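PDB 1R5B: eukaryotic peptide chain release factor GTP-binding subunit from Schizosaccharomyces pombe, which is the GTP-binding subunit of a translation release factor, with a P-loop domain related to elongation factor Tu followed by two beta domains. Local coordinates for residues Glu158-Phe163 with Tyr203-Asp208; Gly167-His172 with Asp208-Phe213; Asp241-Asp244 with Trp250-Gly253; Lys292-Ser297 with Gln443-Phe448; Val306-Gln311 with Pro433-Arg438. All blocks are in the same frame, centred on the assembly; numbering follows the deposited sequence.

Contact 1. Residues Glu158-Phe163 with Tyr203-Asp208; sequences EFEAGF and YKECVD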
# COMPACT_ATOMS: atom_id res chain seq x y z
N GLU A 158 -5.33 34.62 -4.41
CA GLU A 158 -6.19 33.44 -4.26
C GLU A 158 -5.84 32.60 -3.02
O GLU A 158 -6.72 32.23 -2.25
CB GLU A 158 -6.12 32.58 -5.53
CG GLU A 158 -7.38 31.79 -5.83
CD GLU A 158 -7.18 30.80 -6.96
OE1 GLU A 158 -7.98 29.85 -7.09
OE2 GLU A 158 -6.20 30.96 -7.72
N PHE A 159 -4.55 32.30 -2.86
CA PHE A 159 -3.99 31.64 -1.68
C PHE A 159 -4.46 32.29 -0.39
O PHE A 159 -5.13 31.67 0.41
CB PHE A 159 -2.46 31.69 -1.72
CG PHE A 159 -1.81 31.09 -0.52
CD1 PHE A 159 -1.82 29.71 -0.34
CD2 PHE A 159 -1.17 31.88 0.42
CE1 PHE A 159 -1.22 29.13 0.76
CE2 PHE A 159 -0.57 31.30 1.53
CZ PHE A 159 -0.60 29.92 1.70
N GLU A 160 -4.09 33.55 -0.22
CA GLU A 160 -4.43 34.36 0.94
C GLU A 160 -5.92 34.36 1.22
O GLU A 160 -6.33 34.27 2.37
CB GLU A 160 -3.96 35.80 0.72
CG GLU A 160 -2.48 36.01 1.05
CD GLU A 160 -1.49 35.53 -0.03
OE1 GLU A 160 -1.88 34.91 -1.05
OE2 GLU A 160 -0.29 35.81 0.13
N ALA A 161 -6.73 34.44 0.16
CA ALA A 161 -8.18 34.57 0.30
C ALA A 161 -8.78 33.39 1.08
O ALA A 161 -9.73 33.58 1.85
CB ALA A 161 -8.83 34.70 -1.06
N GLY A 162 -8.23 32.19 0.88
CA GLY A 162 -8.71 31.00 1.55
C GLY A 162 -8.63 31.03 3.06
O GLY A 162 -9.36 30.29 3.73
N PHE A 163 -7.74 31.87 3.60
CA PHE A 163 -7.58 32.04 5.05
C PHE A 163 -8.30 33.26 5.61
O PHE A 163 -8.50 33.34 6.81
CB PHE A 163 -6.11 32.15 5.42
CG PHE A 163 -5.25 31.06 4.86
CD1 PHE A 163 -4.52 31.27 3.71
CD2 PHE A 163 -5.18 29.83 5.49
CE1 PHE A 163 -3.72 30.28 3.20
CE2 PHE A 163 -4.38 28.82 4.98
CZ PHE A 163 -3.65 29.04 3.82
N TYR A 203 6.67 29.40 -2.64
CA TYR A 203 6.38 28.03 -2.21
C TYR A 203 6.59 27.89 -0.72
O TYR A 203 5.72 27.39 -0.02
CB TYR A 203 7.28 27.03 -2.95
CG TYR A 203 7.06 25.60 -2.50
CD1 TYR A 203 5.92 24.90 -2.87
CD2 TYR A 203 7.99 24.96 -1.69
CE1 TYR A 203 5.72 23.59 -2.44
CE2 TYR A 203 7.79 23.64 -1.27
CZ TYR A 203 6.66 22.97 -1.65
OH TYR A 203 6.46 21.67 -1.23
N LYS A 204 7.76 28.34 -0.26
CA LYS A 204 8.10 28.34 1.16
C LYS A 204 7.13 29.18 1.96
O LYS A 204 6.75 28.79 3.06
CB LYS A 204 9.53 28.88 1.38
CG LYS A 204 10.56 27.81 1.73
CD LYS A 204 11.83 28.43 2.36
CE LYS A 204 12.80 27.36 2.88
NZ LYS A 204 12.89 26.18 1.96
N GLU A 205 6.72 30.33 1.41
CA GLU A 205 5.76 31.21 2.06
C GLU A 205 4.40 30.53 2.20
O GLU A 205 3.77 30.63 3.25
CB GLU A 205 5.59 32.53 1.30
CG GLU A 205 4.67 33.53 2.01
CD GLU A 205 4.28 34.71 1.14
OE1 GLU A 205 4.42 34.61 -0.09
OE2 GLU A 205 3.82 35.73 1.70
N CYS A 206 3.96 29.84 1.16
CA CYS A 206 2.69 29.13 1.16
C CYS A 206 2.71 27.95 2.12
O CYS A 206 1.73 27.68 2.80
CB CYS A 206 2.34 28.66 -0.25
SG CYS A 206 1.84 29.98 -1.37
N VAL A 207 3.84 27.26 2.18
CA VAL A 207 3.98 26.07 3.01
C VAL A 207 4.02 26.47 4.48
O VAL A 207 3.29 25.91 5.28
CB VAL A 207 5.25 25.26 2.63
CG1 VAL A 207 5.64 24.26 3.73
CG2 VAL A 207 5.02 24.53 1.34
N ASP A 208 4.85 27.45 4.82
CA ASP A 208 4.97 27.92 6.20
C ASP A 208 3.63 28.40 6.76
O ASP A 208 3.30 28.14 7.91
CB ASP A 208 6.00 29.05 6.31
CG ASP A 208 7.42 28.60 5.97
OD1 ASP A 208 7.61 27.42 5.56
OD2 ASP A 208 8.42 29.36 6.08
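Glu160 and Glu205, one from each segment, both form salt bridges with the same atom, NH2 of Arg202, which lies one helical turn before Cys206. Glu160 uses its OE2 and Glu205 its OE1, so the arginine bridges two carboxylates; Glu160 OE2 and Glu205 OE2 come to 4.4 Å. Beneath this charged rim the contact rests on one ring and one sulfur. Phe159 holds CG anti to its backbone N (chi1 178°), which sends the ring across to helix 200-218. There Cys206 SG lies 3.6 Å from the centroid of the Phe159 ring and only 4° off the ring normal, a sulfur-aromatic contact centred on the face. Cys206 CB covers the same face nearer its rim, 3.7 Å from Phe159 CE1, while Phe159 CZ reaches Cys206 O at 3.4 Å. The opposite face is met by Phe163 CE1, offset toward the rim and 3.5 Å above the plane of the Phe159 ring, so the ring is held between a sulfur and a second aromatic side chain. Arg202, Lys209 and Leu210 of helix 200-218 also touch Phe159. Both helices belong to the GTP-binding domain related to elongation factor Tu. Helix 158-161 therefore meets helix 200-218 through dispersion and sulfur-pi attraction inside, with no direct hydrogen bond between the segments; the shared arginine probably offsets the carboxylate repulsion outside.

Contact 2. Residues Gly167-His172 with Asp208-Phe213; sequences GQTREH and DKLSMF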
# COMPACT_ATOMS: atom_id res chain seq x y z
N GLY A 167 -13.05 32.76 3.37
CA GLY A 167 -12.32 31.60 2.86
C GLY A 167 -12.82 30.23 3.28
O GLY A 167 -13.57 30.09 4.25
N GLN A 168 -12.39 29.20 2.56
CA GLN A 168 -12.86 27.84 2.80
C GLN A 168 -11.79 26.91 3.36
O GLN A 168 -12.10 25.79 3.74
CB GLN A 168 -13.46 27.25 1.52
CG GLN A 168 -14.93 27.58 1.35
CD GLN A 168 -15.49 27.14 0.01
OE1 GLN A 168 -14.97 26.21 -0.63
NE2 GLN A 168 -16.57 27.78 -0.42
N THR A 169 -10.55 27.36 3.41
CA THR A 169 -9.44 26.48 3.76
C THR A 169 -9.55 25.87 5.16
O THR A 169 -9.10 24.74 5.38
CB THR A 169 -8.11 27.25 3.62
OG1 THR A 169 -7.94 27.63 2.25
CG2 THR A 169 -6.90 26.34 3.91
N ARG A 170 -10.13 26.60 6.11
CA ARG A 170 -10.38 26.07 7.44
C ARG A 170 -11.32 24.87 7.32
O ARG A 170 -11.02 23.78 7.78
CB ARG A 170 -11.00 27.12 8.35
CG ARG A 170 -11.50 26.56 9.67
CD ARG A 170 -11.65 27.59 10.76
NE ARG A 170 -11.39 27.01 12.07
CZ ARG A 170 -10.95 27.69 13.14
NH1 ARG A 170 -10.72 29.01 13.08
NH2 ARG A 170 -10.74 27.05 14.29
N GLU A 171 -12.45 25.10 6.68
CA GLU A 171 -13.46 24.08 6.46
C GLU A 171 -12.88 22.88 5.69
O GLU A 171 -13.24 21.73 5.96
CB GLU A 171 -14.66 24.68 5.74
CG GLU A 171 -15.64 23.69 5.14
CD GLU A 171 -16.84 24.38 4.52
OE1 GLU A 171 -17.58 25.07 5.27
OE2 GLU A 171 -17.02 24.24 3.28
N HIS A 172 -11.95 23.14 4.78
CA HIS A 172 -11.31 22.07 4.02
C HIS A 172 -10.41 21.20 4.88
O HIS A 172 -10.40 19.98 4.72
CB HIS A 172 -10.52 22.64 2.85
CG HIS A 172 -11.40 23.18 1.76
ND1 HIS A 172 -10.90 23.88 0.68
CD2 HIS A 172 -12.74 23.14 1.60
CE1 HIS A 172 -11.90 24.23 -0.10
NE2 HIS A 172 -13.02 23.80 0.44
N ASP A 208 4.85 27.45 4.82
CA ASP A 208 4.97 27.92 6.20
C ASP A 208 3.63 28.40 6.76
O ASP A 208 3.30 28.14 7.91
CB ASP A 208 6.00 29.05 6.31
CG ASP A 208 7.42 28.60 5.97
OD1 ASP A 208 7.61 27.42 5.56
OD2 ASP A 208 8.42 29.36 6.08
N LYS A 209 2.86 29.09 5.92
CA LYS A 209 1.55 29.58 6.33
C LYS A 209 0.59 28.43 6.51
O LYS A 209 -0.16 28.40 7.48
CB LYS A 209 1.02 30.57 5.28
CG LYS A 209 -0.37 31.14 5.57
CD LYS A 209 -0.38 32.05 6.79
CE LYS A 209 -1.71 31.99 7.55
NZ LYS A 209 -2.76 32.84 6.93
N LEU A 210 0.60 27.47 5.59
CA LEU A 210 -0.31 26.33 5.67
C LEU A 210 0.02 25.49 6.91
O LEU A 210 -0.86 25.02 7.62
CB LEU A 210 -0.25 25.47 4.41
CG LEU A 210 -1.20 25.89 3.30
CD1 LEU A 210 -0.69 25.42 1.97
CD2 LEU A 210 -2.59 25.34 3.54
N SER A 211 1.31 25.36 7.18
CA SER A 211 1.80 24.59 8.31
C SER A 211 1.30 25.17 9.64
O SER A 211 0.80 24.44 10.49
CB SER A 211 3.32 24.57 8.28
OG SER A 211 3.81 23.78 9.33
N MET A 212 1.40 26.47 9.81
CA MET A 212 0.87 27.12 11.01
C MET A 212 -0.67 26.98 11.08
O MET A 212 -1.21 26.64 12.12
CB MET A 212 1.29 28.58 11.06
CG MET A 212 2.80 28.77 11.23
SD MET A 212 3.48 27.93 12.69
CE MET A 212 3.43 29.24 13.82
N PHE A 213 -1.34 27.18 9.96
CA PHE A 213 -2.80 27.25 9.94
C PHE A 213 -3.43 25.88 10.16
O PHE A 213 -4.40 25.76 10.90
CB PHE A 213 -3.25 27.89 8.62
CG PHE A 213 -4.75 27.99 8.45
CD1 PHE A 213 -5.42 29.12 8.85
CD2 PHE A 213 -5.46 26.97 7.82
CE1 PHE A 213 -6.80 29.22 8.67
CE2 PHE A 213 -6.82 27.07 7.64
CZ PHE A 213 -7.49 28.20 8.07
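Phe213 crosses from helix 200-218 to the first turn of helix 169-178 and meets both Thr169 and Arg170. Its CB points toward that turn, and CG is anti to the backbone N (chi1 178°), which carries the ring out to the Thr169-Arg170 peptide. The near half of the ring serves another neighbour: CD1 packs on Phe163, whose ring meets that of Phe213 edge-to-face. Farther out, CE2 of Phe213 lies 3.8 Å from Thr169 CG2 and 3.7 Å from Arg170 N. At the far end CZ of Phe213 touches Arg170 CA at 3.6 Å, and the same CZ lies 3.7 Å from Arg170 CB. Thr169 O and Arg170 N both lie at the edge of the ring, close to its plane, so the rim of Phe213 abuts the peptide linking these two residues.

Thr169 holds CG2 anti to its backbone N (chi1 -62°), which directs the methyl across, while OG1 makes a weak hydrogen bond to Gly162 O. The methyl also approaches Leu210 one turn earlier on the facing helix, with Thr169 CG2 to Leu210 CD2 at 4.4 Å. The two helices pack together beside the central sheet of the GTP-binding domain: Ile152 of strand 147-153 touches both Thr169 and Leu210, and Leu210 reaches Val186 and Ile188 of strand 184-189. The chain of Arg170 bends at chi3 and leads its guanidinium away from the contact. No hydrogen bond links the two segments: van der Waals contact between an aromatic rim, a threonine methyl and helical backbone joins the helices.

Contact 3. Residues Asp241-Asp244 with Trp250-Gly253; sequences DRVD and WYQG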
# COMPACT_ATOMS: atom_id res chain seq x y z
N ASP A 241 5.66 13.33 -14.16
CA ASP A 241 7.11 13.44 -14.24
C ASP A 241 7.56 14.54 -13.30
O ASP A 241 6.79 15.45 -13.01
CB ASP A 241 7.56 13.76 -15.67
CG ASP A 241 7.07 12.73 -16.69
OD1 ASP A 241 6.85 13.12 -17.85
OD2 ASP A 241 6.88 11.53 -16.44
N ARG A 242 8.80 14.48 -12.81
CA ARG A 242 9.33 15.57 -12.00
C ARG A 242 9.44 16.83 -12.85
O ARG A 242 9.69 16.74 -14.05
CB ARG A 242 10.72 15.25 -11.47
CG ARG A 242 10.79 14.18 -10.39
CD ARG A 242 12.22 13.77 -10.09
NE ARG A 242 12.44 13.47 -8.67
CZ ARG A 242 12.59 12.25 -8.16
NH1 ARG A 242 12.58 11.18 -8.95
NH2 ARG A 242 12.77 12.10 -6.86
N VAL A 243 9.27 17.99 -12.24
CA VAL A 243 9.66 19.24 -12.89
C VAL A 243 11.08 19.14 -13.37
O VAL A 243 11.93 18.61 -12.65
CB VAL A 243 9.69 20.47 -11.96
CG1 VAL A 243 8.68 21.51 -12.45
CG2 VAL A 243 9.50 20.11 -10.49
N ASP A 244 11.34 19.68 -14.55
CA ASP A 244 12.69 19.73 -15.08
C ASP A 244 13.53 20.72 -14.26
O ASP A 244 13.00 21.68 -13.72
CB ASP A 244 12.69 20.14 -16.55
CG ASP A 244 13.98 19.77 -17.25
OD1 ASP A 244 14.34 18.57 -17.24
OD2 ASP A 244 14.71 20.60 -17.84
N TRP A 250 15.26 24.14 -7.65
CA TRP A 250 15.36 23.99 -6.19
C TRP A 250 14.57 22.80 -5.63
O TRP A 250 14.99 22.22 -4.63
CB TRP A 250 14.94 25.28 -5.47
CG TRP A 250 13.64 25.86 -5.95
CD1 TRP A 250 13.48 26.83 -6.89
CD2 TRP A 250 12.33 25.50 -5.52
NE1 TRP A 250 12.15 27.09 -7.08
CE2 TRP A 250 11.42 26.29 -6.24
CE3 TRP A 250 11.82 24.58 -4.58
CZ2 TRP A 250 10.03 26.19 -6.06
CZ3 TRP A 250 10.45 24.49 -4.40
CH2 TRP A 250 9.57 25.29 -5.14
N TYR A 251 13.45 22.45 -6.25
CA TYR A 251 12.68 21.27 -5.82
C TYR A 251 13.34 20.04 -6.39
O TYR A 251 13.50 19.91 -7.61
CB TYR A 251 11.23 21.29 -6.30
CG TYR A 251 10.44 20.09 -5.80
CD1 TYR A 251 10.14 19.96 -4.45
CD2 TYR A 251 10.03 19.08 -6.66
CE1 TYR A 251 9.43 18.87 -3.97
CE2 TYR A 251 9.31 17.97 -6.19
CZ TYR A 251 9.01 17.88 -4.83
OH TYR A 251 8.32 16.80 -4.33
N GLN A 252 13.73 19.13 -5.51
CA GLN A 252 14.38 17.92 -5.96
C GLN A 252 13.74 16.71 -5.28
O GLN A 252 14.41 15.71 -5.00
CB GLN A 252 15.88 18.02 -5.70
CG GLN A 252 16.61 19.18 -6.45
CD GLN A 252 17.27 18.77 -7.79
OE1 GLN A 252 17.11 17.63 -8.27
NE2 GLN A 252 18.01 19.71 -8.40
N GLY A 253 12.44 16.81 -5.03
CA GLY A 253 11.65 15.71 -4.50
C GLY A 253 10.97 14.94 -5.62
O GLY A 253 11.31 15.09 -6.79
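Arg242 NE donates to Gly253 O over 2.7 Å, the principal polar bond between the two segments. It is short but not straight: the N-H...O angle is 137°, and NE stands 40° out of the carbonyl plane of Gly253, so the nitrogen approaches from above that plane and not along a lone pair. The same oxygen receives a second, weak bond from Arg242 NH2 at 3.3 Å. Gly253 O is thus gripped twice by one guanidinium; the oxygen lies near the guanidinium edge but out of its plane. The arginine gets there by a bend at chi3 (144°), which turns its end group back toward the carbonyl. Its third nitrogen, NH1, forms a salt bridge with Glu258. Arg242 and Gly253 also touch a crystal neighbour, so the exact turn of the guanidinium may partly reflect the lattice.

Beside this polar link, the ring of Tyr251 folds under the following backbone. Gly253 N lies over the centre of the ring, 3.4 Å above its plane, and the hydroxyl of Tyr251 is hydrogen-bonded to Pro254 O. Packing across the segments is lighter. Val243 CG2 touches Tyr251 CD2 at 4.0 Å, the two side chains meeting at about a right angle, and Val243 N is held by Asn238 OD1.

Both segments belong to the connection between strand 226-230 and helix 256-262. Tyr251 rests on Lys227, Met229 and Pro230 along strand 226-230, whereas Arg242 reaches Glu258 on the helix, so this surface contact touches both elements that the connection joins.

Contact 4. Residues Lys292-Ser297 with Gln443-Phe448; sequences KIEAGS and QYMGRF
Lys292 and Glu294 approach Tyr444 with two quite different chain shapes. Lys292 is extended throughout, which carries NZ over one face of the tyrosine ring; NZ lies 4.5 Å from the ring centroid of Tyr444 and 26° off its normal, a cation-pi contact. Glu294 instead bends at chi2 (-60°), folding its carboxylate against the base of the tyrosine, where Glu294 OE1 comes to 3.4 Å from Tyr444 CB. Carboxylate and ring planes are 35° apart, neither stacked nor perpendicular. The same OE1 accepts a hydrogen bond from a water at 2.8 Å, and that water O in turn accepts from Tyr444 N at 3.1 Å. Met445, bent at chi2 and chi3, sets its SD 3.8 Å from Glu294 CG; its side chain also packs on Ile275 and Pro277.

Glu294 lies in a classic beta bulge, facing Ile275 together with Ala295, which may influence where its side chain points. No direct hydrogen bond joins the segments. A water-bridged carboxylate, an ammonium probably favoured by the ring's pi cloud and one apolar touch at Met445 SD link the first beta domain to the short, weakly bonded helix 443-446 of the C-terminal beta domain.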
# COMPACT_ATOMS: atom_id res chain seq x y z
N LYS A 292 8.52 -6.66 8.50
CA LYS A 292 7.87 -5.51 7.86
C LYS A 292 6.40 -5.54 8.23
O LYS A 292 5.74 -6.54 8.02
CB LYS A 292 8.03 -5.59 6.33
CG LYS A 292 7.59 -4.33 5.51
CD LYS A 292 7.19 -4.72 4.06
CE LYS A 292 7.04 -3.50 3.14
NZ LYS A 292 6.31 -3.74 1.81
N ILE A 293 5.89 -4.45 8.78
CA ILE A 293 4.48 -4.37 9.14
C ILE A 293 3.64 -4.35 7.86
O ILE A 293 3.83 -3.49 7.01
CB ILE A 293 4.21 -3.14 9.99
CG1 ILE A 293 5.10 -3.18 11.23
CG2 ILE A 293 2.75 -3.11 10.40
CD1 ILE A 293 5.03 -1.92 12.09
N GLU A 294 2.75 -5.33 7.70
CA GLU A 294 1.90 -5.42 6.50
C GLU A 294 0.59 -4.68 6.66
O GLU A 294 0.02 -4.22 5.67
CB GLU A 294 1.63 -6.87 6.14
CG GLU A 294 2.89 -7.63 5.75
CD GLU A 294 3.60 -7.05 4.54
OE1 GLU A 294 2.96 -6.44 3.65
OE2 GLU A 294 4.83 -7.24 4.49
N ALA A 295 0.13 -4.55 7.89
CA ALA A 295 -1.10 -3.84 8.16
C ALA A 295 -1.06 -3.30 9.57
O ALA A 295 -0.42 -3.87 10.45
CB ALA A 295 -2.29 -4.81 8.02
N GLY A 296 -1.78 -2.21 9.78
CA GLY A 296 -2.08 -1.70 11.10
C GLY A 296 -0.93 -0.92 11.69
O GLY A 296 -0.06 -0.44 10.96
N SER A 297 -0.93 -0.78 13.00
CA SER A 297 0.12 -0.02 13.68
C SER A 297 0.47 -0.65 15.03
O SER A 297 -0.25 -1.50 15.53
CB SER A 297 -0.34 1.41 13.88
OG SER A 297 -1.32 1.46 14.89
N GLN A 443 -1.88 -8.07 0.22
CA GLN A 443 -1.08 -8.67 -0.84
C GLN A 443 0.04 -9.60 -0.37
O GLN A 443 0.04 -10.77 -0.74
CB GLN A 443 -0.50 -7.57 -1.75
CG GLN A 443 -1.56 -6.91 -2.61
CD GLN A 443 -0.97 -6.10 -3.76
OE1 GLN A 443 0.14 -5.57 -3.62
NE2 GLN A 443 -1.70 -5.99 -4.87
N TYR A 444 0.96 -9.12 0.46
CA TYR A 444 2.10 -9.93 0.89
C TYR A 444 1.70 -11.08 1.81
O TYR A 444 2.50 -11.98 2.03
CB TYR A 444 3.20 -9.08 1.55
CG TYR A 444 3.92 -8.17 0.56
CD1 TYR A 444 3.37 -6.93 0.18
CD2 TYR A 444 5.13 -8.55 -0.03
CE1 TYR A 444 4.02 -6.10 -0.74
CE2 TYR A 444 5.79 -7.72 -0.96
CZ TYR A 444 5.22 -6.50 -1.31
OH TYR A 444 5.87 -5.68 -2.23
N MET A 445 0.48 -11.05 2.35
CA MET A 445 -0.04 -12.16 3.15
C MET A 445 -0.71 -13.24 2.29
O MET A 445 -1.00 -14.34 2.79
CB MET A 445 -1.02 -11.66 4.22
CG MET A 445 -0.42 -10.66 5.22
SD MET A 445 1.19 -11.04 5.81
CE MET A 445 0.83 -12.36 6.76
N GLY A 446 -0.97 -12.94 1.02
CA GLY A 446 -1.56 -13.89 0.10
C GLY A 446 -0.72 -14.25 -1.12
O GLY A 446 -1.20 -14.97 -1.98
N ARG A 447 0.52 -13.78 -1.19
CA ARG A 447 1.38 -14.01 -2.35
C ARG A 447 2.44 -15.08 -2.04
O ARG A 447 3.16 -14.95 -1.06
CB ARG A 447 2.06 -12.70 -2.73
CG ARG A 447 3.10 -12.80 -3.83
CD ARG A 447 3.36 -11.48 -4.56
NE ARG A 447 4.54 -11.51 -5.42
CZ ARG A 447 4.95 -10.49 -6.18
NH1 ARG A 447 4.27 -9.35 -6.21
NH2 ARG A 447 6.04 -10.61 -6.93
N PHE A 448 2.57 -16.11 -2.89
CA PHE A 448 3.49 -17.23 -2.63
C PHE A 448 4.26 -17.85 -3.82
O PHE A 448 3.81 -17.81 -4.97
CB PHE A 448 2.76 -18.33 -1.86
CG PHE A 448 1.57 -18.89 -2.56
CD1 PHE A 448 1.72 -19.96 -3.44
CD2 PHE A 448 0.29 -18.42 -2.28
CE1 PHE A 448 0.62 -20.51 -4.07
CE2 PHE A 448 -0.82 -18.98 -2.91
CZ PHE A 448 -0.65 -20.03 -3.80
O HOH W 1 0.38 -7.12 2.72

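Contact 5. Residues Val306-Gln311 with Pro433-Arg438; sequences VMPINQ and PVCMER
Met307 and Pro308 are joined by a cis peptide bond, and Cys435 sets SG anti to its carbonyl carbon (chi1 -58°); with these conformations the sulfur lies against the bend. Cys435 SG lies 3.5 Å from Met307 CB and equally 3.5 Å from Met307 O, a close approach that is not a hydrogen bond. It also passes Pro308 N at 3.8 Å, so it spans the cis linkage from the side chain of one residue to the ring of the next. The chain of Met307 bends at chi2 and chi3, leading its end away from Cys435. On the other side of Val434, the two prolines meet: Pro308 CG touches Pro433 O at 3.6 Å, and Pro308 CB faces Pro433 CB at 4.1 Å. Every cross-contact here is van der Waals.

The proline opens the tight turn between strands 302-307 and 311-319, where Asn310 and Gln311 both face Val306 in a G1 beta bulge. Met307 pairs through its backbone with Val351, which Cys435 also touches, while Val434 pairs with Thr362 of strand 361-362. Pro308 reaches Ala361 of that same strand, so the hairpin end of one beta sheet rests against the two-stranded ribbon formed by 361-362 and 433-435.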
# COMPACT_ATOMS: atom_id res chain seq x y z
N VAL A 306 0.98 -13.98 18.71
CA VAL A 306 1.70 -14.74 17.72
C VAL A 306 0.75 -15.80 17.20
O VAL A 306 0.37 -16.71 17.94
CB VAL A 306 2.95 -15.44 18.29
CG1 VAL A 306 3.76 -16.06 17.14
CG2 VAL A 306 3.82 -14.48 19.09
N MET A 307 0.35 -15.68 15.94
CA MET A 307 -0.32 -16.78 15.23
C MET A 307 0.72 -17.62 14.48
O MET A 307 1.76 -17.08 14.09
CB MET A 307 -1.39 -16.23 14.28
CG MET A 307 -2.63 -15.70 15.01
SD MET A 307 -3.26 -16.79 16.27
CE MET A 307 -4.18 -17.82 15.33
N PRO A 308 0.47 -18.91 14.24
CA PRO A 308 -0.79 -19.61 14.55
C PRO A 308 -0.90 -20.23 15.95
O PRO A 308 -1.89 -20.90 16.22
CB PRO A 308 -0.77 -20.74 13.51
CG PRO A 308 0.70 -21.12 13.45
CD PRO A 308 1.45 -19.81 13.60
N ILE A 309 0.09 -20.02 16.81
CA ILE A 309 0.16 -20.70 18.11
C ILE A 309 -0.71 -20.07 19.21
O ILE A 309 -0.85 -20.65 20.29
CB ILE A 309 1.64 -20.82 18.58
CG1 ILE A 309 2.33 -19.45 18.67
CG2 ILE A 309 2.42 -21.73 17.63
CD1 ILE A 309 3.62 -19.48 19.45
N ASN A 310 -1.26 -18.89 18.95
CA ASN A 310 -2.16 -18.22 19.89
C ASN A 310 -1.48 -17.83 21.22
O ASN A 310 -2.07 -17.95 22.30
CB ASN A 310 -3.39 -19.10 20.13
CG ASN A 310 -4.62 -18.30 20.51
OD1 ASN A 310 -4.79 -17.16 20.09
ND2 ASN A 310 -5.50 -18.92 21.32
N GLN A 311 -0.25 -17.33 21.11
CA GLN A 311 0.54 -16.90 22.25
C GLN A 311 0.68 -15.37 22.28
O GLN A 311 1.13 -14.75 21.31
CB GLN A 311 1.93 -17.54 22.16
CG GLN A 311 2.90 -17.18 23.30
CD GLN A 311 2.53 -17.80 24.63
OE1 GLN A 311 2.74 -17.19 25.68
NE2 GLN A 311 1.98 -19.01 24.60
N PRO A 433 -0.94 -25.44 10.48
CA PRO A 433 -1.53 -24.15 10.07
C PRO A 433 -0.50 -23.06 9.74
O PRO A 433 0.53 -22.97 10.39
CB PRO A 433 -2.35 -23.75 11.30
CG PRO A 433 -2.64 -24.99 12.00
CD PRO A 433 -1.45 -25.87 11.79
N VAL A 434 -0.79 -22.25 8.73
CA VAL A 434 0.07 -21.12 8.40
C VAL A 434 -0.77 -19.87 8.23
O VAL A 434 -1.92 -19.93 7.80
CB VAL A 434 1.02 -21.41 7.18
CG1 VAL A 434 0.56 -22.64 6.40
CG2 VAL A 434 1.18 -20.20 6.26
N CYS A 435 -0.19 -18.72 8.59
CA CYS A 435 -0.91 -17.46 8.53
C CYS A 435 -0.99 -16.98 7.11
O CYS A 435 -0.03 -17.08 6.37
CB CYS A 435 -0.22 -16.40 9.38
SG CYS A 435 -0.05 -16.90 11.10
N MET A 436 -2.15 -16.47 6.73
CA MET A 436 -2.38 -15.99 5.38
C MET A 436 -3.67 -15.18 5.33
O MET A 436 -4.53 -15.31 6.20
CB MET A 436 -2.45 -17.17 4.37
CG MET A 436 -3.65 -18.11 4.56
SD MET A 436 -3.82 -19.47 3.35
CE MET A 436 -2.38 -20.29 3.65
N GLU A 437 -3.76 -14.31 4.34
CA GLU A 437 -4.99 -13.65 3.97
C GLU A 437 -5.12 -13.70 2.44
O GLU A 437 -4.14 -13.94 1.73
CB GLU A 437 -4.96 -12.17 4.39
CG GLU A 437 -4.74 -11.93 5.87
CD GLU A 437 -5.98 -12.08 6.72
OE1 GLU A 437 -7.10 -11.81 6.26
OE2 GLU A 437 -5.82 -12.46 7.89
N ARG A 438 -6.32 -13.45 1.95
CA ARG A 438 -6.54 -13.23 0.52
C ARG A 438 -5.55 -12.18 -0.00
O ARG A 438 -5.34 -11.17 0.66
CB ARG A 438 -7.97 -12.75 0.27
CG ARG A 438 -9.05 -13.75 0.70
CD ARG A 438 -10.38 -13.52 0.03
NE ARG A 438 -10.96 -12.23 0.38
CZ ARG A 438 -11.86 -11.57 -0.34
NH1 ARG A 438 -12.34 -12.08 -1.47
NH2 ARG A 438 -12.30 -10.39 0.08

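Overall arrangement
The five contacts fall into two groups. Contacts 1 and 2 share helix 200-218, with centres 8 Å apart, and Phe163 joins them by packing on both Phe213 and Lys209. Contact 3 belongs to the same P-loop GTPase domain and reaches contact 1 where Trp250 meets Tyr203. The Thr169 side chain of contact 2 comes close to a probable P-loop. Contacts 4 and 5 lie where the middle domain, the first of the two beta domains, meets the C-terminal one; their centres are 13 Å apart and a probable hydrogen bond from Glu437 N to Met445 O connects them. Nearest atoms of contacts 3 and 4 are about 19 Å apart; centres of contacts 1 and 5, about 50 Å.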